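PDB 3H5N: MccB protein from Escherichia coli, which binds ATP and initiates biosynthesis of the peptide antibiotic microcin C7, as a bacterial relative of ubiquitin-activating E1 enzymes that makes an N-P bond. Local coordinates for residues A119-L124 with S140-I145; G127-H132 with P296-A301; A209-V214 with K311-Y316. All coordinates share one frame; numbering follows the deposited sequence.

Contact 1 of 3, residues A119-L124 with S140-I145; sequences AKVVIL and SGIGEI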
ATOM      1  N   ALA A 119      10.966 -13.195 -33.281  1.00 20.15           N
ATOM      2  CA  ALA A 119      10.321 -14.418 -32.826  1.00 18.99           C
ATOM      3  C   ALA A 119       8.811 -14.256 -32.643  1.00 18.82           C
ATOM      4  O   ALA A 119       8.297 -13.148 -32.517  1.00 18.65           O
ATOM      5  CB  ALA A 119      10.980 -14.921 -31.540  1.00 18.70           C
ATOM      6  N   LYS A 120       8.115 -15.386 -32.663  1.00 19.14           N
ATOM      7  CA  LYS A 120       6.680 -15.443 -32.442  1.00 19.11           C
ATOM      8  C   LYS A 120       6.449 -16.508 -31.392  1.00 18.67           C
ATOM      9  O   LYS A 120       6.937 -17.627 -31.546  1.00 19.17           O
ATOM     10  CB  LYS A 120       5.996 -15.841 -33.753  1.00 19.98           C
ATOM     11  CG  LYS A 120       4.490 -16.002 -33.696  1.00 21.15           C
ATOM     12  CD  LYS A 120       4.027 -16.470 -35.052  1.00 25.84           C
ATOM     13  CE  LYS A 120       2.585 -16.150 -35.297  1.00 28.38           C
ATOM     14  NZ  LYS A 120       2.275 -16.219 -36.761  1.00 32.54           N
ATOM     15  N   VAL A 121       5.721 -16.165 -30.330  1.00 17.54           N
ATOM     16  CA  VAL A 121       5.467 -17.118 -29.252  1.00 17.13           C
ATOM     17  C   VAL A 121       3.987 -17.229 -28.960  1.00 16.91           C
ATOM     18  O   VAL A 121       3.304 -16.224 -28.707  1.00 16.97           O
ATOM     19  CB  VAL A 121       6.238 -16.771 -27.957  1.00 16.65           C
ATOM     20  CG1 VAL A 121       5.993 -17.847 -26.891  1.00 17.53           C
ATOM     21  CG2 VAL A 121       7.740 -16.672 -28.247  1.00 16.12           C
ATOM     22  N   VAL A 122       3.498 -18.462 -29.021  1.00 16.20           N
ATOM     23  CA  VAL A 122       2.123 -18.760 -28.631  1.00 15.70           C
ATOM     24  C   VAL A 122       2.074 -19.035 -27.142  1.00 15.22           C
ATOM     25  O   VAL A 122       2.887 -19.815 -26.613  1.00 14.66           O
ATOM     26  CB  VAL A 122       1.532 -19.958 -29.416  1.00 15.68           C
ATOM     27  CG1 VAL A 122       0.204 -20.392 -28.801  1.00 16.58           C
ATOM     28  CG2 VAL A 122       1.353 -19.589 -30.892  1.00 14.31           C
ATOM     29  N   ILE A 123       1.136 -18.356 -26.474  1.00 15.13           N
ATOM     30  CA  ILE A 123       0.839 -18.586 -25.066  1.00 15.17           C
ATOM     31  C   ILE A 123      -0.460 -19.382 -25.022  1.00 15.63           C
ATOM     32  O   ILE A 123      -1.551 -18.822 -25.192  1.00 16.04           O
ATOM     33  CB  ILE A 123       0.723 -17.233 -24.283  1.00 15.61           C
ATOM     34  CG1 ILE A 123       1.950 -16.329 -24.547  1.00 15.72           C
ATOM     35  CG2 ILE A 123       0.501 -17.450 -22.789  1.00 14.71           C
ATOM     36  CD1 ILE A 123       3.302 -16.858 -24.006  1.00 17.33           C
ATOM     37  N   LEU A 124      -0.342 -20.697 -24.845  1.00 15.24           N
ATOM     38  CA  LEU A 124      -1.514 -21.573 -24.790  1.00 16.51           C
ATOM     39  C   LEU A 124      -1.926 -21.770 -23.333  1.00 16.69           C
ATOM     40  O   LEU A 124      -1.375 -22.622 -22.634  1.00 17.57           O
ATOM     41  CB  LEU A 124      -1.231 -22.916 -25.473  1.00 15.72           C
ATOM     42  CG  LEU A 124      -2.409 -23.871 -25.682  1.00 16.72           C
ATOM     43  CD1 LEU A 124      -3.553 -23.181 -26.460  1.00 18.19           C
ATOM     44  CD2 LEU A 124      -1.918 -25.093 -26.404  1.00 16.32           C
ATOM     45  N   SER A 140      11.004  -8.441 -22.429  1.00 14.82           N
ATOM     46  CA  SER A 140      12.316  -8.796 -22.974  1.00 15.59           C
ATOM     47  C   SER A 140      12.400  -8.646 -24.490  1.00 14.94           C
ATOM     48  O   SER A 140      13.472  -8.782 -25.084  1.00 15.57           O
ATOM     49  CB  SER A 140      12.762 -10.182 -22.491  1.00 15.47           C
ATOM     50  OG  SER A 140      13.068 -10.062 -21.109  1.00 16.86           O
ATOM     51  N   GLY A 141      11.273  -8.342 -25.119  1.00 15.13           N
ATOM     52  CA  GLY A 141      11.292  -7.971 -26.519  1.00 15.07           C
ATOM     53  C   GLY A 141      10.955  -9.038 -27.525  1.00 15.94           C
ATOM     54  O   GLY A 141      11.362  -8.925 -28.698  1.00 16.27           O
ATOM     55  N   ILE A 142      10.212 -10.068 -27.095  1.00 16.02           N
ATOM     56  CA  ILE A 142       9.657 -11.026 -28.041  1.00 16.19           C
ATOM     57  C   ILE A 142       8.684 -10.240 -28.930  1.00 16.70           C
ATOM     58  O   ILE A 142       7.796  -9.544 -28.427  1.00 16.84           O
ATOM     59  CB  ILE A 142       9.023 -12.250 -27.350  1.00 16.54           C
ATOM     60  CG1 ILE A 142      10.112 -13.246 -26.932  1.00 16.95           C
ATOM     61  CG2 ILE A 142       8.078 -12.998 -28.299  1.00 15.11           C
ATOM     62  CD1 ILE A 142      11.057 -12.738 -25.870  1.00 20.87           C
ATOM     63  N   GLY A 143       8.896 -10.325 -30.244  1.00 17.14           N
ATOM     64  CA  GLY A 143       8.271  -9.406 -31.197  1.00 17.93           C
ATOM     65  C   GLY A 143       6.797  -9.609 -31.426  1.00 18.79           C
ATOM     66  O   GLY A 143       6.058  -8.643 -31.667  1.00 18.98           O
ATOM     67  N   GLU A 144       6.366 -10.866 -31.339  1.00 19.41           N
ATOM     68  CA  GLU A 144       4.964 -11.226 -31.500  1.00 20.26           C
ATOM     69  C   GLU A 144       4.516 -12.252 -30.459  1.00 19.88           C
ATOM     70  O   GLU A 144       5.125 -13.311 -30.301  1.00 20.66           O
ATOM     71  CB  GLU A 144       4.671 -11.748 -32.913  1.00 20.58           C
ATOM     72  CG  GLU A 144       3.160 -11.850 -33.187  1.00 23.77           C
ATOM     73  CD  GLU A 144       2.813 -12.117 -34.647  1.00 27.44           C
ATOM     74  OE1 GLU A 144       3.718 -12.080 -35.513  1.00 28.17           O
ATOM     75  OE2 GLU A 144       1.616 -12.354 -34.928  1.00 27.05           O
ATOM     76  N   ILE A 145       3.438 -11.936 -29.763  1.00 19.10           N
ATOM     77  CA  ILE A 145       2.867 -12.857 -28.790  1.00 18.91           C
ATOM     78  C   ILE A 145       1.403 -13.087 -29.109  1.00 18.86           C
ATOM     79  O   ILE A 145       0.632 -12.132 -29.257  1.00 18.24           O
ATOM     80  CB  ILE A 145       3.045 -12.354 -27.339  1.00 18.34           C
ATOM     81  CG1 ILE A 145       4.525 -12.125 -27.025  1.00 18.89           C
ATOM     82  CG2 ILE A 145       2.445 -13.359 -26.337  1.00 17.96           C
ATOM     83  CD1 ILE A 145       4.768 -11.386 -25.699  1.00 19.72           C
TER
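The backbone N and O of E144 both bond to strand 120-124, flanking K120, the usual stagger of two parallel strands. V121 N gives its hydrogen to E144 O at 2.9 Å. One step earlier E144 N reaches A119 O over 3.2 Å, the longer and more bent of the two bonds. Between these rungs K120 CA sits 3.4 Å from E144 O in a CA-H...O contact; one residue on, I145 CA makes a similar contact with V121 O.

On one face of the sheet K120 and E144 run alongside each other, both extended and pointing the same way. K120 CG is anti to its own N (chi1 178°), which starts the chain along the glutamate: CE passes 3.9 Å from OE2 of E144, while NZ stays 4.3 Å from that same oxygen, beyond salt-bridge range. The other face is apolar. V121 CG2 meets I142 CG2 at 3.7 Å, and I123 CG1 crosses I145 CG2 at 3.5 Å.

L137 of helix 128-140 lies over V121, I123 and I142, with A138 over I145. That helix finishes in a Schellman motif at G141, whose positive phi turns the chain back toward the strand, completing a beta-alpha-beta crossover of the Rossmann type. The chemistry is two-sided: K120 and E144, partly exposed, probably attract without locking together, while the backbone bonds join the strands and buried hydrocarbon seals the side facing helix 128-140.

Contact 2 of 3, residues G127-H132 with P296-A301; sequences GGIGNH and PVNNVA. With ATP (adenosine-5'-triphosphate), chain G.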
ATOM      1  N   GLY A 127      -3.714 -18.296 -17.753  1.00 14.97           N
ATOM      2  CA  GLY A 127      -3.938 -18.244 -16.322  1.00 14.87           C
ATOM      3  C   GLY A 127      -2.696 -17.747 -15.602  1.00 14.66           C
ATOM      4  O   GLY A 127      -1.993 -16.856 -16.091  1.00 15.24           O
ATOM      5  N   GLY A 128      -2.407 -18.337 -14.450  1.00 14.23           N
ATOM      6  CA  GLY A 128      -1.293 -17.880 -13.615  1.00 14.28           C
ATOM      7  C   GLY A 128       0.053 -17.950 -14.315  1.00 13.88           C
ATOM      8  O   GLY A 128       0.855 -17.015 -14.224  1.00 13.73           O
ATOM      9  N   ILE A 129       0.312 -19.071 -14.997  1.00 13.68           N
ATOM     10  CA  ILE A 129       1.593 -19.272 -15.684  1.00 13.82           C
ATOM     11  C   ILE A 129       1.678 -18.346 -16.893  1.00 13.59           C
ATOM     12  O   ILE A 129       2.681 -17.643 -17.073  1.00 13.56           O
ATOM     13  CB  ILE A 129       1.823 -20.761 -16.111  1.00 13.71           C
ATOM     14  CG1 ILE A 129       1.754 -21.715 -14.906  1.00 14.77           C
ATOM     15  CG2 ILE A 129       3.138 -20.926 -16.901  1.00 13.12           C
ATOM     16  CD1 ILE A 129       2.980 -21.676 -14.024  1.00 12.77           C
ATOM     17  N   GLY A 130       0.613 -18.322 -17.700  1.00 13.69           N
ATOM     18  CA  GLY A 130       0.570 -17.498 -18.900  1.00 13.97           C
ATOM     19  C   GLY A 130       0.685 -16.007 -18.637  1.00 14.30           C
ATOM     20  O   GLY A 130       1.301 -15.289 -19.420  1.00 15.33           O
ATOM     21  N   ASN A 131       0.081 -15.539 -17.551  1.00 14.46           N
ATOM     22  CA  ASN A 131       0.225 -14.154 -17.103  1.00 14.59           C
ATOM     23  C   ASN A 131       1.716 -13.824 -16.939  1.00 15.16           C
ATOM     24  O   ASN A 131       2.235 -12.900 -17.568  1.00 15.21           O
ATOM     25  CB  ASN A 131      -0.481 -13.943 -15.751  1.00 14.87           C
ATOM     26  CG  ASN A 131      -1.860 -13.286 -15.881  1.00 15.49           C
ATOM     27  OD1 ASN A 131      -2.035 -12.126 -15.522  1.00 17.44           O
ATOM     28  ND2 ASN A 131      -2.848 -14.047 -16.345  1.00 14.83           N
ATOM     29  N   HIS A 132       2.392 -14.624 -16.111  1.00 14.36           N
ATOM     30  CA  HIS A 132       3.789 -14.359 -15.740  1.00 13.92           C
ATOM     31  C   HIS A 132       4.790 -14.575 -16.862  1.00 13.33           C
ATOM     32  O   HIS A 132       5.723 -13.794 -16.981  1.00 13.30           O
ATOM     33  CB  HIS A 132       4.200 -15.173 -14.517  1.00 13.81           C
ATOM     34  CG  HIS A 132       3.862 -14.514 -13.225  1.00 12.65           C
ATOM     35  ND1 HIS A 132       4.715 -13.638 -12.592  1.00 13.87           N
ATOM     36  CD2 HIS A 132       2.756 -14.593 -12.450  1.00 13.66           C
ATOM     37  CE1 HIS A 132       4.146 -13.201 -11.483  1.00 13.72           C
ATOM     38  NE2 HIS A 132       2.954 -13.760 -11.380  1.00 13.89           N
ATOM     39  N   PRO A 296       3.870 -18.010  -5.156  1.00 13.65           N
ATOM     40  CA  PRO A 296       5.318 -18.263  -5.252  1.00 13.53           C
ATOM     41  C   PRO A 296       5.676 -19.487  -6.105  1.00 12.68           C
ATOM     42  O   PRO A 296       6.625 -19.414  -6.893  1.00 12.12           O
ATOM     43  CB  PRO A 296       5.724 -18.465  -3.797  1.00 13.75           C
ATOM     44  CG  PRO A 296       4.733 -17.603  -3.052  1.00 13.68           C
ATOM     45  CD  PRO A 296       3.441 -17.950  -3.751  1.00 14.05           C
ATOM     46  N   VAL A 297       4.900 -20.571  -5.977  1.00 11.37           N
ATOM     47  CA  VAL A 297       5.119 -21.796  -6.758  1.00 11.79           C
ATOM     48  C   VAL A 297       4.855 -21.564  -8.260  1.00 11.65           C
ATOM     49  O   VAL A 297       5.707 -21.868  -9.106  1.00 11.17           O
ATOM     50  CB  VAL A 297       4.244 -22.977  -6.229  1.00 11.79           C
ATOM     51  CG1 VAL A 297       4.288 -24.145  -7.177  1.00 11.97           C
ATOM     52  CG2 VAL A 297       4.700 -23.408  -4.850  1.00 10.51           C
ATOM     53  N   ASN A 298       3.661 -21.050  -8.571  1.00 11.07           N
ATOM     54  CA  ASN A 298       3.320 -20.532  -9.905  1.00 11.25           C
ATOM     55  C   ASN A 298       4.438 -19.695 -10.539  1.00 11.23           C
ATOM     56  O   ASN A 298       4.825 -19.913 -11.694  1.00 11.47           O
ATOM     57  CB  ASN A 298       2.063 -19.638  -9.805  1.00 11.60           C
ATOM     58  CG  ASN A 298       1.668 -19.007 -11.157  1.00 13.22           C
ATOM     59  OD1 ASN A 298       2.113 -17.899 -11.527  1.00 15.17           O
ATOM     60  ND2 ASN A 298       0.826 -19.711 -11.889  1.00  9.77           N
ATOM     61  N   ASN A 299       4.932 -18.719  -9.790  1.00 11.26           N
ATOM     62  CA  ASN A 299       5.833 -17.709 -10.360  1.00 11.46           C
ATOM     63  C   ASN A 299       7.202 -18.292 -10.617  1.00 11.08           C
ATOM     64  O   ASN A 299       7.872 -17.928 -11.589  1.00 11.19           O
ATOM     65  CB  ASN A 299       5.968 -16.485  -9.446  1.00 11.49           C
ATOM     66  CG  ASN A 299       4.661 -15.717  -9.257  1.00 12.38           C
ATOM     67  OD1 ASN A 299       4.666 -14.638  -8.650  1.00 16.55           O
ATOM     68  ND2 ASN A 299       3.548 -16.248  -9.766  1.00 11.55           N
ATOM     69  N   VAL A 300       7.629 -19.198  -9.742  1.00 10.97           N
ATOM     70  CA  VAL A 300       8.852 -19.952  -9.993  1.00 10.97           C
ATOM     71  C   VAL A 300       8.777 -20.738 -11.306  1.00 11.47           C
ATOM     72  O   VAL A 300       9.655 -20.611 -12.155  1.00 11.28           O
ATOM     73  CB  VAL A 300       9.219 -20.877  -8.824  1.00 10.50           C
ATOM     74  CG1 VAL A 300      10.374 -21.794  -9.230  1.00  9.95           C
ATOM     75  CG2 VAL A 300       9.633 -20.025  -7.586  1.00 11.33           C
ATOM     76  N   ALA A 301       7.725 -21.531 -11.481  1.00 10.81           N
ATOM     77  CA  ALA A 301       7.567 -22.316 -12.712  1.00 11.25           C
ATOM     78  C   ALA A 301       7.513 -21.407 -13.955  1.00 11.87           C
ATOM     79  O   ALA A 301       8.201 -21.676 -14.954  1.00 12.33           O
ATOM     80  CB  ALA A 301       6.334 -23.192 -12.612  1.00 11.22           C
TER
HETATM   81  PG  ATP G 502      -7.863 -21.426 -11.067  1.00 39.49           P
HETATM   82  O1G ATP G 502      -9.214 -20.772 -10.915  1.00 38.28           O
HETATM   83  O2G ATP G 502      -6.973 -21.297  -9.853  1.00 39.60           O
HETATM   84  O3G ATP G 502      -7.865 -22.822 -11.647  1.00 38.06           O
HETATM   85  PB  ATP G 502      -7.588 -20.411 -13.699  1.00 31.18           P
HETATM   86  O1B ATP G 502      -8.177 -19.046 -13.960  1.00 32.15           O
HETATM   87  O2B ATP G 502      -8.360 -21.644 -14.125  1.00 31.90           O
HETATM   88  O3B ATP G 502      -7.125 -20.490 -12.161  1.00 35.39           O
HETATM   89  PA  ATP G 502      -5.051 -21.534 -14.329  1.00 24.92           P
HETATM   90  O1A ATP G 502      -4.001 -20.906 -13.429  1.00 23.30           O
HETATM   91  O2A ATP G 502      -5.616 -22.898 -14.026  1.00 23.85           O
HETATM   92  O3A ATP G 502      -6.198 -20.423 -14.493  1.00 29.12           O
HETATM   93  O5' ATP G 502      -4.461 -21.578 -15.832  1.00 25.44           O
HETATM   94  C5' ATP G 502      -5.035 -22.400 -16.849  1.00 23.36           C
HETATM   95  C4' ATP G 502      -5.551 -21.486 -17.945  1.00 22.76           C
HETATM   96  O4' ATP G 502      -5.572 -22.223 -19.167  1.00 23.83           O
HETATM   97  C3' ATP G 502      -6.968 -20.975 -17.689  1.00 24.10           C
HETATM   98  O3' ATP G 502      -7.033 -19.578 -18.048  1.00 23.52           O
HETATM   99  C2' ATP G 502      -7.848 -21.808 -18.613  1.00 24.81           C
HETATM  100  O2' ATP G 502      -8.968 -21.079 -19.128  1.00 25.30           O
HETATM  101  C1' ATP G 502      -6.889 -22.185 -19.731  1.00 25.36           C
HETATM  102  N9  ATP G 502      -7.204 -23.514 -20.292  1.00 26.34           N
HETATM  103  C8  ATP G 502      -7.295 -24.672 -19.608  1.00 25.77           C
HETATM  104  N7  ATP G 502      -7.579 -25.696 -20.448  1.00 27.09           N
HETATM  105  C5  ATP G 502      -7.679 -25.177 -21.687  1.00 28.13           C
HETATM  106  C6  ATP G 502      -7.964 -25.701 -23.040  1.00 28.51           C
HETATM  107  N6  ATP G 502      -8.212 -27.014 -23.202  1.00 29.57           N
HETATM  108  N1  ATP G 502      -7.972 -24.833 -24.078  1.00 28.82           N
HETATM  109  C2  ATP G 502      -7.725 -23.510 -23.913  1.00 29.37           C
HETATM  110  N3  ATP G 502      -7.462 -22.958 -22.710  1.00 28.26           N
HETATM  111  C4  ATP G 502      -7.428 -23.733 -21.584  1.00 27.36           C
HETATM  112  O   HOH W   1       2.375 -12.750  -8.844  1.00 16.55           O
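Two torsions bring the asparagines of helix 295-314 onto the start of helix 128-140. N298 has CG anti to its backbone N (chi1 178°), which lays its amide against the G128-I129 peptide. N299 turns the other way (chi1 -64°), with CG beside its N, and carries its amide to the H132 ring.

G128 has no side chain, and N298 ND2 comes within 3.1 Å of its carbonyl carbon. As modelled, N298 OD1 faces G128 O, two acceptors, and ND2 faces I129 N, two donors, yet N299 ND2 donates a weak bond to OD1 that favours the amide as built; its orientation stays doubtful. N299 ND2 sits over one face of the imidazole, 2.9 Å above its plane and offset toward the rim, the ring and amide planes being 42° apart. This is contact, not a hydrogen bond. The polar link runs through a water in the ring plane, 2.8 Å from H132 NE2, which also donates to N299 OD1 at 3.0 Å. Beside the asparagines, I129 CD1 packs on A301 CB at 3.9 Å.

The axes of the short segments 128-132 and 296-301 approach to 8.8 Å. G127, the N-cap residue, has its carbonyl O held by N131 N and ND2; Y242, an ATP-binding residue, packs against I129 and N298. I136 of the second subunit packs on N299.

G128 N hydrogen-bonds ATP O1A at 3.2 Å, in a turn consistent with the GxGxxG pattern of Rossmann-type nucleotide sites. N298 packs beside this glycine, so the amide donor that would favour the alpha-phosphate's charge lies at the edge of the helix-helix interface.

Contact 3 of 3, residues A209-V214 with K311-Y316; sequences ADIWVV and KFIGKY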
ATOM      1  N   ALA A 209       4.520 -21.249 -34.630  1.00 23.73           N
ATOM      2  CA  ALA A 209       5.310 -20.236 -33.938  1.00 23.17           C
ATOM      3  C   ALA A 209       6.682 -20.778 -33.628  1.00 22.37           C
ATOM      4  O   ALA A 209       6.939 -21.966 -33.819  1.00 22.42           O
ATOM      5  CB  ALA A 209       4.596 -19.785 -32.642  1.00 23.10           C
ATOM      6  N   ASP A 210       7.561 -19.917 -33.135  1.00 21.37           N
ATOM      7  CA  ASP A 210       8.890 -20.349 -32.728  1.00 21.18           C
ATOM      8  C   ASP A 210       8.812 -21.402 -31.638  1.00 19.99           C
ATOM      9  O   ASP A 210       9.573 -22.362 -31.654  1.00 19.71           O
ATOM     10  CB  ASP A 210       9.750 -19.166 -32.284  1.00 21.15           C
ATOM     11  CG  ASP A 210      10.264 -18.372 -33.459  1.00 22.80           C
ATOM     12  OD1 ASP A 210      11.444 -18.540 -33.829  1.00 26.19           O
ATOM     13  OD2 ASP A 210       9.488 -17.601 -34.037  1.00 23.95           O
ATOM     14  N   ILE A 211       7.876 -21.205 -30.709  1.00 18.64           N
ATOM     15  CA  ILE A 211       7.619 -22.137 -29.619  1.00 17.18           C
ATOM     16  C   ILE A 211       6.211 -21.883 -29.080  1.00 16.56           C
ATOM     17  O   ILE A 211       5.709 -20.761 -29.167  1.00 15.81           O
ATOM     18  CB  ILE A 211       8.699 -21.973 -28.484  1.00 17.31           C
ATOM     19  CG1 ILE A 211       8.664 -23.136 -27.483  1.00 17.17           C
ATOM     20  CG2 ILE A 211       8.556 -20.638 -27.802  1.00 17.16           C
ATOM     21  CD1 ILE A 211       9.828 -23.139 -26.505  1.00 18.03           C
ATOM     22  N   TRP A 212       5.566 -22.925 -28.549  1.00 16.02           N
ATOM     23  CA  TRP A 212       4.332 -22.771 -27.782  1.00 15.66           C
ATOM     24  C   TRP A 212       4.680 -22.931 -26.322  1.00 15.72           C
ATOM     25  O   TRP A 212       5.384 -23.887 -25.932  1.00 15.30           O
ATOM     26  CB  TRP A 212       3.338 -23.875 -28.083  1.00 15.82           C
ATOM     27  CG  TRP A 212       2.737 -23.919 -29.461  1.00 17.21           C
ATOM     28  CD1 TRP A 212       3.021 -23.119 -30.541  1.00 17.70           C
ATOM     29  CD2 TRP A 212       1.752 -24.850 -29.897  1.00 18.77           C
ATOM     30  NE1 TRP A 212       2.255 -23.501 -31.625  1.00 18.71           N
ATOM     31  CE2 TRP A 212       1.472 -24.565 -31.257  1.00 19.68           C
ATOM     32  CE3 TRP A 212       1.076 -25.902 -29.270  1.00 18.33           C
ATOM     33  CZ2 TRP A 212       0.532 -25.291 -31.995  1.00 19.42           C
ATOM     34  CZ3 TRP A 212       0.143 -26.625 -30.006  1.00 20.25           C
ATOM     35  CH2 TRP A 212      -0.117 -26.312 -31.356  1.00 19.10           C
ATOM     36  N   VAL A 213       4.162 -22.016 -25.523  1.00 15.49           N
ATOM     37  CA  VAL A 213       4.203 -22.130 -24.073  1.00 15.55           C
ATOM     38  C   VAL A 213       2.882 -22.718 -23.583  1.00 15.13           C
ATOM     39  O   VAL A 213       1.835 -22.082 -23.662  1.00 14.96           O
ATOM     40  CB  VAL A 213       4.463 -20.748 -23.400  1.00 15.02           C
ATOM     41  CG1 VAL A 213       4.341 -20.865 -21.886  1.00 15.59           C
ATOM     42  CG2 VAL A 213       5.829 -20.201 -23.770  1.00 15.54           C
ATOM     43  N   VAL A 214       2.937 -23.923 -23.035  1.00 15.70           N
ATOM     44  CA  VAL A 214       1.714 -24.664 -22.758  1.00 16.54           C
ATOM     45  C   VAL A 214       1.493 -24.809 -21.260  1.00 17.41           C
ATOM     46  O   VAL A 214       2.253 -25.482 -20.570  1.00 17.72           O
ATOM     47  CB  VAL A 214       1.744 -26.074 -23.412  1.00 16.97           C
ATOM     48  CG1 VAL A 214       0.482 -26.847 -23.089  1.00 16.49           C
ATOM     49  CG2 VAL A 214       1.971 -25.973 -24.929  1.00 15.87           C
ATOM     50  N   LYS A 311      16.248 -18.214 -23.871  1.00 12.90           N
ATOM     51  CA  LYS A 311      17.471 -18.938 -24.266  1.00 14.23           C
ATOM     52  C   LYS A 311      17.278 -19.800 -25.508  1.00 14.13           C
ATOM     53  O   LYS A 311      18.171 -19.876 -26.328  1.00 14.54           O
ATOM     54  CB  LYS A 311      17.995 -19.805 -23.116  1.00 14.26           C
ATOM     55  CG  LYS A 311      18.539 -18.979 -21.972  1.00 15.40           C
ATOM     56  CD  LYS A 311      19.018 -19.800 -20.797  1.00 17.05           C
ATOM     57  CE  LYS A 311      19.214 -18.878 -19.602  1.00 19.05           C
ATOM     58  NZ  LYS A 311      19.688 -19.621 -18.401  1.00 22.28           N
ATOM     59  N   PHE A 312      16.127 -20.459 -25.633  1.00 13.93           N
ATOM     60  CA  PHE A 312      15.810 -21.217 -26.827  1.00 14.59           C
ATOM     61  C   PHE A 312      15.852 -20.307 -28.062  1.00 15.09           C
ATOM     62  O   PHE A 312      16.478 -20.638 -29.060  1.00 14.73           O
ATOM     63  CB  PHE A 312      14.434 -21.909 -26.700  1.00 14.74           C
ATOM     64  CG  PHE A 312      13.998 -22.630 -27.947  1.00 15.67           C
ATOM     65  CD1 PHE A 312      14.674 -23.770 -28.389  1.00 14.05           C
ATOM     66  CD2 PHE A 312      12.908 -22.167 -28.690  1.00 16.07           C
ATOM     67  CE1 PHE A 312      14.272 -24.432 -29.543  1.00 14.70           C
ATOM     68  CE2 PHE A 312      12.508 -22.820 -29.863  1.00 15.65           C
ATOM     69  CZ  PHE A 312      13.190 -23.969 -30.277  1.00 15.35           C
ATOM     70  N   ILE A 313      15.197 -19.156 -27.978  1.00 15.14           N
ATOM     71  CA  ILE A 313      15.167 -18.222 -29.090  1.00 16.50           C
ATOM     72  C   ILE A 313      16.475 -17.427 -29.200  1.00 16.96           C
ATOM     73  O   ILE A 313      17.036 -17.306 -30.289  1.00 17.71           O
ATOM     74  CB  ILE A 313      13.952 -17.307 -28.979  1.00 16.33           C
ATOM     75  CG1 ILE A 313      12.682 -18.161 -29.078  1.00 17.71           C
ATOM     76  CG2 ILE A 313      14.003 -16.189 -30.029  1.00 16.35           C
ATOM     77  CD1 ILE A 313      11.413 -17.424 -28.700  1.00 18.06           C
ATOM     78  N   GLY A 314      16.966 -16.918 -28.074  1.00 16.82           N
ATOM     79  CA  GLY A 314      18.221 -16.149 -28.050  1.00 17.46           C
ATOM     80  C   GLY A 314      19.499 -16.893 -28.409  1.00 18.20           C
ATOM     81  O   GLY A 314      20.456 -16.281 -28.887  1.00 18.43           O
ATOM     82  N   LYS A 315      19.521 -18.196 -28.132  1.00 18.61           N
ATOM     83  CA  LYS A 315      20.611 -19.105 -28.510  1.00 19.61           C
ATOM     84  C   LYS A 315      21.946 -18.862 -27.829  1.00 19.66           C
ATOM     85  O   LYS A 315      22.960 -19.398 -28.251  1.00 20.82           O
ATOM     86  CB  LYS A 315      20.765 -19.154 -30.037  1.00 20.12           C
ATOM     87  CG  LYS A 315      19.511 -19.696 -30.683  1.00 20.06           C
ATOM     88  CD  LYS A 315      19.618 -19.745 -32.162  1.00 21.66           C
ATOM     89  CE  LYS A 315      18.621 -20.741 -32.684  1.00 22.55           C
ATOM     90  NZ  LYS A 315      18.561 -20.705 -34.164  1.00 26.14           N
ATOM     91  N   TYR A 316      21.943 -18.108 -26.740  1.00 18.92           N
ATOM     92  CA  TYR A 316      23.177 -17.739 -26.050  1.00 18.69           C
ATOM     93  C   TYR A 316      23.562 -18.661 -24.888  1.00 18.43           C
ATOM     94  O   TYR A 316      24.683 -18.586 -24.371  1.00 18.77           O
ATOM     95  CB  TYR A 316      23.072 -16.289 -25.550  1.00 17.68           C
ATOM     96  CG  TYR A 316      22.016 -16.095 -24.503  1.00 17.86           C
ATOM     97  CD1 TYR A 316      20.686 -15.870 -24.860  1.00 15.99           C
ATOM     98  CD2 TYR A 316      22.341 -16.139 -23.146  1.00 17.94           C
ATOM     99  CE1 TYR A 316      19.700 -15.715 -23.897  1.00 15.81           C
ATOM    100  CE2 TYR A 316      21.367 -15.979 -22.172  1.00 16.54           C
ATOM    101  CZ  TYR A 316      20.051 -15.755 -22.560  1.00 15.21           C
ATOM    102  OH  TYR A 316      19.090 -15.595 -21.616  1.00 13.66           O
TER
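The helix that lays F312 and I313 against D210 and I211 is on its last turn, closed by a 2.8 Å bond from K315 N to K311 O; K315 then leaves the helix with positive phi. Across the contact itself nothing is hydrogen-bonded.

F312 makes the closest approach. Its CG is anti to the backbone N (chi1 176°), which swings the ring out toward D210 and I211. The carbonyl O of D210 lies at the ring edge, in its plane, 3.5 Å from F312 CE2, where the slightly positive rim hydrogens would suit a carbonyl oxygen. I211 comes at the ring obliquely, CD1 standing 3.9 Å from F312 CD2. The isoleucine extends its longer branch, with CG1 anti to N (chi1 -167°), and this is what carries CD1 there. Its shorter branch points to the next helix residue instead: I211 CG2 is 4.4 Å from I313 CD1, a loose touch, and I313 CD1 also lies 4.3 Å from D210 CB.

The acidic end of D210 is engaged elsewhere. OD2 accepts from the backbone N of K120, so this side chain ties the loop before strand 211-214 to the neighbouring strand 120-124 while its CB rests against the helix.

I313 reaches further over the sheet to A119 and V121, and one turn back V309 covers I211 and V213. Thus the C-terminal end of helix 295-314 packs across two adjacent parallel strands, helix-on-sheet packing on one face of the Rossmann-like core, well away from the nucleotide, while W212 looks to helix 222-232.

In the fold
From the N terminus, strand 120-124 comes first, and contact 1 closes a short loop through helix 128-140 into strand 144-149. Contact 2 opens inside that loop, at the start of the helix, and closes far along the chain on helix 295-314, so it crosses contact 1. Contact 3 opens after contact 1 has closed, at strand 211-214, and ends on the same long helix, crossing contact 2. I123 of contact 1 packs on G130 of contact 2, and strands 120-124 and 211-214 are hydrogen-bonded neighbours. One helix, 295-314, therefore ties the nucleotide-binding turn near its start to the parallel strands of the Rossmann-like core at its end.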